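Local coordinates for adenylate isopentenyltransferase (Humulus lupulus, PDB 3A8T), which transfers an isopentenyl group from dimethylallyl diphosphate to ATP, ADP or AMP in the biosynthesis of cytokinins, at residues 197-200 with 201-205; 239-243 with 244-248; 113-116 with 117-121. All coordinates share one frame; numbering follows the deposited sequence.

Interaction 1. Residues 197-200 with 201-205; sequences DMLE and LGMFD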
loop_
_atom_site.group_PDB
_atom_site.type_symbol
_atom_site.label_atom_id
_atom_site.label_comp_id
_atom_site.label_asym_id
_atom_site.label_seq_id
_atom_site.Cartn_x
_atom_site.Cartn_y
_atom_site.Cartn_z
ATOM N N ASP A 197 9.637 8.832 -8.460
ATOM C CA ASP A 197 9.602 7.697 -9.394
ATOM C C ASP A 197 8.201 7.488 -10.009
ATOM O O ASP A 197 8.090 7.027 -11.100
ATOM C CB ASP A 197 10.001 6.377 -8.708
ATOM C CG ASP A 197 11.436 6.369 -8.132
ATOM O OD1 ASP A 197 12.193 7.373 -8.261
ATOM O OD2 ASP A 197 11.806 5.329 -7.520
ATOM N N MET A 198 7.140 7.765 -9.261
ATOM C CA MET A 198 5.742 7.650 -9.751
ATOM C C MET A 198 5.481 8.730 -10.796
ATOM O O MET A 198 4.792 8.495 -11.772
ATOM C CB MET A 198 4.731 7.829 -8.602
ATOM C CG MET A 198 4.722 6.618 -7.666
ATOM S SD MET A 198 4.271 6.902 -5.974
ATOM C CE MET A 198 2.645 7.409 -6.116
ATOM N N LEU A 199 6.035 9.917 -10.586
ATOM C CA LEU A 199 5.832 10.995 -11.551
ATOM C C LEU A 199 6.629 10.637 -12.790
ATOM O O LEU A 199 6.154 10.819 -13.897
ATOM C CB LEU A 199 6.341 12.361 -11.034
ATOM C CG LEU A 199 5.545 13.466 -10.318
ATOM C CD1 LEU A 199 4.061 13.382 -10.660
ATOM C CD2 LEU A 199 5.798 13.383 -8.811
ATOM N N GLU A 200 7.839 10.132 -12.609
ATOM C CA GLU A 200 8.672 9.758 -13.749
ATOM C C GLU A 200 8.035 8.629 -14.581
ATOM O O GLU A 200 8.200 8.563 -15.801
ATOM C CB GLU A 200 10.063 9.375 -13.262
ATOM C CG GLU A 200 11.055 9.138 -14.347
ATOM C CD GLU A 200 12.508 9.049 -13.828
ATOM O OE1 GLU A 200 12.711 8.506 -12.700
ATOM O OE2 GLU A 200 13.446 9.507 -14.568
ATOM N N LEU A 201 7.275 7.764 -13.923
ATOM C CA LEU A 201 6.597 6.657 -14.588
ATOM C C LEU A 201 5.331 7.134 -15.293
ATOM O O LEU A 201 4.760 6.421 -16.043
ATOM C CB LEU A 201 6.212 5.625 -13.545
ATOM C CG LEU A 201 6.478 4.125 -13.585
ATOM C CD1 LEU A 201 7.815 3.775 -14.306
ATOM C CD2 LEU A 201 6.475 3.634 -12.114
ATOM N N GLY A 202 4.856 8.319 -14.984
ATOM C CA GLY A 202 3.667 8.802 -15.652
ATOM C C GLY A 202 2.462 8.989 -14.742
ATOM O O GLY A 202 1.315 8.994 -15.219
ATOM N N MET A 203 2.700 9.136 -13.438
ATOM C CA MET A 203 1.583 9.333 -12.530
ATOM C C MET A 203 0.665 10.526 -12.891
ATOM O O MET A 203 -0.538 10.424 -12.775
ATOM C CB MET A 203 2.090 9.491 -11.101
ATOM C CG MET A 203 1.038 9.909 -10.097
ATOM S SD MET A 203 1.751 10.442 -8.550
ATOM C CE MET A 203 0.737 9.699 -7.402
ATOM N N PHE A 204 1.250 11.634 -13.314
ATOM C CA PHE A 204 0.532 12.841 -13.661
ATOM C C PHE A 204 -0.432 12.655 -14.842
ATOM O O PHE A 204 -1.567 13.097 -14.809
ATOM C CB PHE A 204 1.542 13.972 -13.917
ATOM C CG PHE A 204 0.933 15.227 -14.505
ATOM C CD1 PHE A 204 0.236 16.136 -13.695
ATOM C CD2 PHE A 204 1.014 15.469 -15.886
ATOM C CE1 PHE A 204 -0.393 17.288 -14.232
ATOM C CE2 PHE A 204 0.380 16.638 -16.482
ATOM C CZ PHE A 204 -0.317 17.539 -15.659
ATOM N N ASP A 205 0.012 11.983 -15.881
ATOM C CA ASP A 205 -0.835 11.726 -17.020
ATOM C C ASP A 205 -1.924 10.771 -16.642
ATOM O O ASP A 205 -2.984 10.825 -17.155
ATOM C CB ASP A 205 0.016 11.133 -18.108
ATOM C CG ASP A 205 1.119 12.073 -18.490
ATOM O OD1 ASP A 205 0.826 13.126 -19.107
ATOM O OD2 ASP A 205 2.282 11.790 -18.147
HETATM O O HOH W 1 4.018 12.212 -14.672
#

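Interaction 2. Residues 239-243 with 244-248; sequences RYFEK and FRPGD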
loop_
_atom_site.group_PDB
_atom_site.type_symbol
_atom_site.label_atom_id
_atom_site.label_comp_id
_atom_site.label_asym_id
_atom_site.label_seq_id
_atom_site.Cartn_x
_atom_site.Cartn_y
_atom_site.Cartn_z
ATOM N N ARG A 239 -6.554 19.903 -7.183
ATOM C CA ARG A 239 -6.366 21.304 -6.873
ATOM C C ARG A 239 -5.611 21.957 -8.043
ATOM O O ARG A 239 -5.954 23.029 -8.485
ATOM C CB ARG A 239 -5.598 21.401 -5.579
ATOM C CG ARG A 239 -5.346 22.779 -5.046
ATOM C CD ARG A 239 -5.285 22.706 -3.517
ATOM N NE ARG A 239 -4.913 24.007 -3.019
ATOM C CZ ARG A 239 -5.728 25.045 -3.045
ATOM N NH1 ARG A 239 -6.966 24.926 -3.511
ATOM N NH2 ARG A 239 -5.282 26.224 -2.686
ATOM N N TYR A 240 -4.599 21.277 -8.562
ATOM C CA TYR A 240 -3.842 21.773 -9.702
ATOM C C TYR A 240 -4.704 21.818 -10.965
ATOM O O TYR A 240 -4.754 22.819 -11.627
ATOM C CB TYR A 240 -2.643 20.884 -9.950
ATOM C CG TYR A 240 -1.915 21.213 -11.195
ATOM C CD1 TYR A 240 -0.925 22.192 -11.214
ATOM C CD2 TYR A 240 -2.190 20.541 -12.370
ATOM C CE1 TYR A 240 -0.224 22.489 -12.363
ATOM C CE2 TYR A 240 -1.483 20.837 -13.534
ATOM C CZ TYR A 240 -0.501 21.807 -13.522
ATOM O OH TYR A 240 0.209 22.052 -14.672
ATOM N N PHE A 241 -5.395 20.735 -11.296
ATOM C CA PHE A 241 -6.222 20.742 -12.496
ATOM C C PHE A 241 -7.363 21.786 -12.367
ATOM O O PHE A 241 -7.935 22.230 -13.341
ATOM C CB PHE A 241 -6.827 19.341 -12.743
ATOM C CG PHE A 241 -5.817 18.265 -12.988
ATOM C CD1 PHE A 241 -4.840 18.401 -13.964
ATOM C CD2 PHE A 241 -5.858 17.063 -12.266
ATOM C CE1 PHE A 241 -3.925 17.356 -14.222
ATOM C CE2 PHE A 241 -4.914 16.016 -12.549
ATOM C CZ PHE A 241 -3.977 16.173 -13.509
ATOM N N GLU A 242 -7.713 22.149 -11.148
ATOM C CA GLU A 242 -8.754 23.140 -10.946
ATOM C C GLU A 242 -8.418 24.348 -11.775
ATOM O O GLU A 242 -9.234 24.873 -12.534
ATOM C CB GLU A 242 -8.825 23.564 -9.475
ATOM C CG GLU A 242 -10.100 24.289 -9.198
ATOM C CD GLU A 242 -11.265 23.531 -9.802
ATOM O OE1 GLU A 242 -12.116 24.148 -10.473
ATOM O OE2 GLU A 242 -11.316 22.302 -9.604
ATOM N N LYS A 243 -7.179 24.778 -11.612
ATOM C CA LYS A 243 -6.670 25.914 -12.348
ATOM C C LYS A 243 -6.175 25.583 -13.731
ATOM O O LYS A 243 -6.424 26.352 -14.660
ATOM C CB LYS A 243 -5.578 26.603 -11.545
ATOM C CG LYS A 243 -6.159 27.445 -10.417
ATOM C CD LYS A 243 -5.072 28.100 -9.602
ATOM C CE LYS A 243 -4.013 27.067 -9.160
ATOM N NZ LYS A 243 -4.665 25.789 -8.684
ATOM N N PHE A 244 -5.507 24.440 -13.885
ATOM C CA PHE A 244 -4.962 24.034 -15.185
ATOM C C PHE A 244 -5.520 22.710 -15.686
ATOM O O PHE A 244 -4.915 21.643 -15.515
ATOM C CB PHE A 244 -3.461 23.997 -15.053
ATOM C CG PHE A 244 -2.890 25.306 -14.625
ATOM C CD1 PHE A 244 -2.832 26.378 -15.510
ATOM C CD2 PHE A 244 -2.426 25.490 -13.356
ATOM C CE1 PHE A 244 -2.314 27.603 -15.124
ATOM C CE2 PHE A 244 -1.898 26.730 -12.961
ATOM C CZ PHE A 244 -1.848 27.778 -13.853
ATOM N N ARG A 245 -6.707 22.794 -16.290
ATOM C CA ARG A 245 -7.400 21.612 -16.785
ATOM C C ARG A 245 -6.485 20.852 -17.704
ATOM O O ARG A 245 -5.658 21.438 -18.363
ATOM C CB ARG A 245 -8.706 21.988 -17.515
ATOM C CG ARG A 245 -9.735 22.794 -16.681
ATOM C CD ARG A 245 -9.990 22.197 -15.274
ATOM N NE ARG A 245 -10.765 23.071 -14.381
ATOM C CZ ARG A 245 -12.089 23.022 -14.291
ATOM N NH1 ARG A 245 -12.732 22.139 -15.045
ATOM N NH2 ARG A 245 -12.768 23.846 -13.470
ATOM N N PRO A 246 -6.599 19.523 -17.724
ATOM C CA PRO A 246 -5.775 18.640 -18.569
ATOM C C PRO A 246 -5.715 19.009 -20.088
ATOM O O PRO A 246 -6.719 18.992 -20.795
ATOM C CB PRO A 246 -6.395 17.261 -18.308
ATOM C CG PRO A 246 -6.879 17.398 -16.903
ATOM C CD PRO A 246 -7.507 18.733 -16.870
ATOM N N GLY A 247 -4.531 19.338 -20.587
ATOM C CA GLY A 247 -4.440 19.702 -21.982
ATOM C C GLY A 247 -4.554 21.202 -22.225
ATOM O O GLY A 247 -4.312 21.688 -23.335
ATOM N N ASP A 248 -4.916 21.948 -21.198
ATOM C CA ASP A 248 -5.052 23.364 -21.364
ATOM C C ASP A 248 -3.654 23.925 -21.421
ATOM O O ASP A 248 -2.772 23.482 -20.687
ATOM C CB ASP A 248 -5.832 23.960 -20.203
ATOM C CG ASP A 248 -5.830 25.470 -20.228
ATOM O OD1 ASP A 248 -5.032 26.095 -19.477
ATOM O OD2 ASP A 248 -6.615 26.038 -21.027
HETATM O O HOH W 2 -7.162 25.666 -17.446
#

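Interaction 3. Residues 113-116 with 117-121; sequences ADFR and SLAGK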
loop_
_atom_site.group_PDB
_atom_site.type_symbol
_atom_site.label_atom_id
_atom_site.label_comp_id
_atom_site.label_asym_id
_atom_site.label_seq_id
_atom_site.Cartn_x
_atom_site.Cartn_y
_atom_site.Cartn_z
ATOM N N ALA A 113 -16.333 -4.372 6.001
ATOM C CA ALA A 113 -17.180 -5.557 6.143
ATOM C C ALA A 113 -17.203 -6.327 4.814
ATOM O O ALA A 113 -17.215 -7.540 4.812
ATOM C CB ALA A 113 -18.566 -5.146 6.548
ATOM N N ASP A 114 -17.211 -5.601 3.692
ATOM C CA ASP A 114 -17.177 -6.208 2.368
ATOM C C ASP A 114 -15.864 -6.977 2.277
ATOM O O ASP A 114 -15.816 -8.124 1.776
ATOM C CB ASP A 114 -17.169 -5.142 1.264
ATOM C CG ASP A 114 -18.421 -4.261 1.271
ATOM O OD1 ASP A 114 -19.483 -4.822 1.586
ATOM O OD2 ASP A 114 -18.346 -3.035 0.934
ATOM N N PHE A 115 -14.802 -6.339 2.760
ATOM C CA PHE A 115 -13.481 -6.931 2.734
ATOM C C PHE A 115 -13.368 -8.238 3.535
ATOM O O PHE A 115 -12.797 -9.222 3.064
ATOM C CB PHE A 115 -12.445 -5.943 3.267
ATOM C CG PHE A 115 -11.042 -6.470 3.196
ATOM C CD1 PHE A 115 -10.425 -6.650 1.957
ATOM C CD2 PHE A 115 -10.383 -6.867 4.340
ATOM C CE1 PHE A 115 -9.176 -7.224 1.869
ATOM C CE2 PHE A 115 -9.155 -7.438 4.284
ATOM C CZ PHE A 115 -8.526 -7.632 3.050
ATOM N N ARG A 116 -13.870 -8.209 4.759
ATOM C CA ARG A 116 -13.873 -9.383 5.631
ATOM C C ARG A 116 -14.510 -10.558 4.888
ATOM O O ARG A 116 -13.990 -11.677 4.894
ATOM C CB ARG A 116 -14.652 -9.073 6.921
ATOM C CG ARG A 116 -15.020 -10.266 7.771
ATOM C CD ARG A 116 -15.785 -9.843 9.026
ATOM N NE ARG A 116 -15.959 -10.985 9.936
ATOM C CZ ARG A 116 -15.050 -11.441 10.812
ATOM N NH1 ARG A 116 -13.856 -10.851 10.953
ATOM N NH2 ARG A 116 -15.320 -12.532 11.512
ATOM N N SER A 117 -15.614 -10.287 4.219
ATOM C CA SER A 117 -16.302 -11.323 3.488
ATOM C C SER A 117 -15.477 -11.878 2.297
ATOM O O SER A 117 -15.210 -13.098 2.196
ATOM C CB SER A 117 -17.623 -10.771 3.025
ATOM O OG SER A 117 -18.081 -11.505 1.935
ATOM N N LEU A 118 -15.102 -10.976 1.394
ATOM C CA LEU A 118 -14.297 -11.328 0.227
ATOM C C LEU A 118 -12.984 -12.024 0.591
ATOM O O LEU A 118 -12.676 -13.059 0.035
ATOM C CB LEU A 118 -13.971 -10.077 -0.614
ATOM C CG LEU A 118 -15.136 -9.517 -1.418
ATOM C CD1 LEU A 118 -14.721 -8.358 -2.320
ATOM C CD2 LEU A 118 -15.694 -10.630 -2.225
ATOM N N ALA A 119 -12.236 -11.460 1.539
ATOM C CA ALA A 119 -10.938 -12.015 1.953
ATOM C C ALA A 119 -10.974 -13.303 2.797
ATOM O O ALA A 119 -10.073 -14.144 2.722
ATOM C CB ALA A 119 -10.174 -10.944 2.655
ATOM N N GLY A 120 -11.985 -13.422 3.646
ATOM C CA GLY A 120 -12.146 -14.649 4.399
ATOM C C GLY A 120 -12.375 -15.786 3.402
ATOM O O GLY A 120 -11.893 -16.904 3.615
ATOM N N LYS A 121 -13.091 -15.511 2.307
ATOM C CA LYS A 121 -13.341 -16.517 1.280
ATOM C C LYS A 121 -11.988 -16.970 0.665
ATOM O O LYS A 121 -11.705 -18.172 0.566
ATOM C CB LYS A 121 -14.239 -15.937 0.170
ATOM C CG LYS A 121 -15.705 -15.816 0.540
ATOM C CD LYS A 121 -16.475 -14.894 -0.459
ATOM C CE LYS A 121 -17.774 -14.279 0.156
ATOM N NZ LYS A 121 -18.329 -13.078 -0.630
#

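Interaction 1. Residues 197-200 with 201-205
M198 and M203 meet at the joint between helix 184-201 and helix 203-210. The contact is local and combines backbone bonds, a water bridge and apolar contacts.

The backbone bonds form a Schellman motif. M203 N donates to M198 O at 2.8 Å. Inside this wider loop, G202 N donates to L199 O at 3.0 Å. L201 N still makes the helical bond to D197 O, at 3.0 Å. G202 has a positive phi of 115°, and a side chain there would press on the carbonyl oxygen of L201. The same glycine is the N-cap of helix 203-210.

One water extends the polar links. It donates to L199 O at 2.7 Å and accepts from F204 N. L199 O therefore holds two donors.

The apolar contacts rest on the two thioethers. The two side chains cross at a slant and their end methyls touch, M198 CE 3.2 Å from M203 CE, which is tight. M203 CG stands anti to the backbone N (chi1 171°), which sends SD back to within 4.0 Å of M198 CB. Beside them, L199 CD1 reaches F204 CB at 4.2 Å. Both methionines also touch I82, and M203 touches T83. The side chain of M198 is about 7 Å from the bound ATP. D197 turns to K193 in a salt bridge.

The chemistry implies a helix break at G202 fixed by its backbone. Bonds from G202 and M203 take up the L199 and M198 carbonyls, while the thioethers pack against I82 and T83, the loop residues just before the ATP-binding T84.

Interaction 2. Residues 239-243 with 244-248
F244 N bonds to Y240 O at 2.9 Å. This bond ties the loop to the end part of helix 234-243. The F244 side chain then lies against Y240, with CB over the face of the tyrosine ring, 4.3 Å from its centroid. The two rings are oblique, with planes 41° apart. K243 CB covers one face of the F244 ring. The F241 ring takes P246 CG over one face, 3.7 Å from F241 CD1, and F244 O lies at the edge of that ring.

R245 folds back on the helix. Its chain bends at chi2 (-48°), which brings the guanidinium beside E242. R245 NE donates to E242 O at 3.0 Å, with the oxygen in the guanidinium plane. R245 NH2 makes a salt bridge to E242 OE1 at 3.1 Å, the carboxylate and guanidinium planes being 62° apart.

Further out, a water joins K243 O to R245 N. D248 N closes a type II turn onto R245 O at 3.0 Å. R256 bonds to K243 O, and F264 of helix 257-289 meets Y240 edge-to-face. Y211 contacts F241 and P246.

The contact starts the loop between helices 234-243 and 257-289, away from the annotated sites. Its two halves differ in kind. F244 is buried against Y240 and helix 257-289, while E242 holds R245 by both its backbone oxygen and its carboxylate at the exposed surface.

Interaction 3. Residues 113-116 with 117-121
The F115 ring carries the methyl of A119 on one face, with A119 CB 3.7 Å from F115 CZ and offset toward the rim. This is a CH-pi contact one turn apart on helix 112-128, which belongs to the P-loop NTPase-like fold. F115 CG is anti to the backbone N (chi1 -177°), which carries the ring out from the helix, roughly square to its axis, with the A119 methyl one turn on facing it. F142 of helix 140-147 stacks on the same ring, and L146 touches both F115 and A119. R116 runs out extended, and its NH1 bonds to A145 O and V148 O, close to the like charge of R172.

Regular i to i+4 bonds run beneath the side chains. A119 N donates to F115 O at 2.8 Å, and G120 N to R116 O at 2.9 Å. D114 OD2 turns back to T111 N.

On another side of the helix, K121 NZ donates to S117 OG at 3.0 Å. An alanine in place of S117 removes the hydroxyl and would probably leave the K121 ammonium without this partner, freer to swing. In the backbone nearby, L118 N donates to D114 O at 3.0 Å.

How the interactions relate
Along the chain the order is interaction 3, interaction 1, interaction 2. Interaction 3 lies on helix 112-128, which precedes strand 132-136 of the parallel sheet. Interactions 1 and 2 follow the fifth strand, 174-181, in the helical part. Their centres are 16 Å apart and they touch: F204 CE1 is 3.5 Å from F241 CE1. Helix 203-210 thus links the helix break at G202 to the end of helix 234-243. Interaction 3 is 32 Å from interaction 1, centre to centre, across the centre of the chain. The M198 side chain lies about 7 Å from ATP, the F115 side chain about 7 Å from those of ATP-binding K73 and S139. Interaction 2 lies away from these sites.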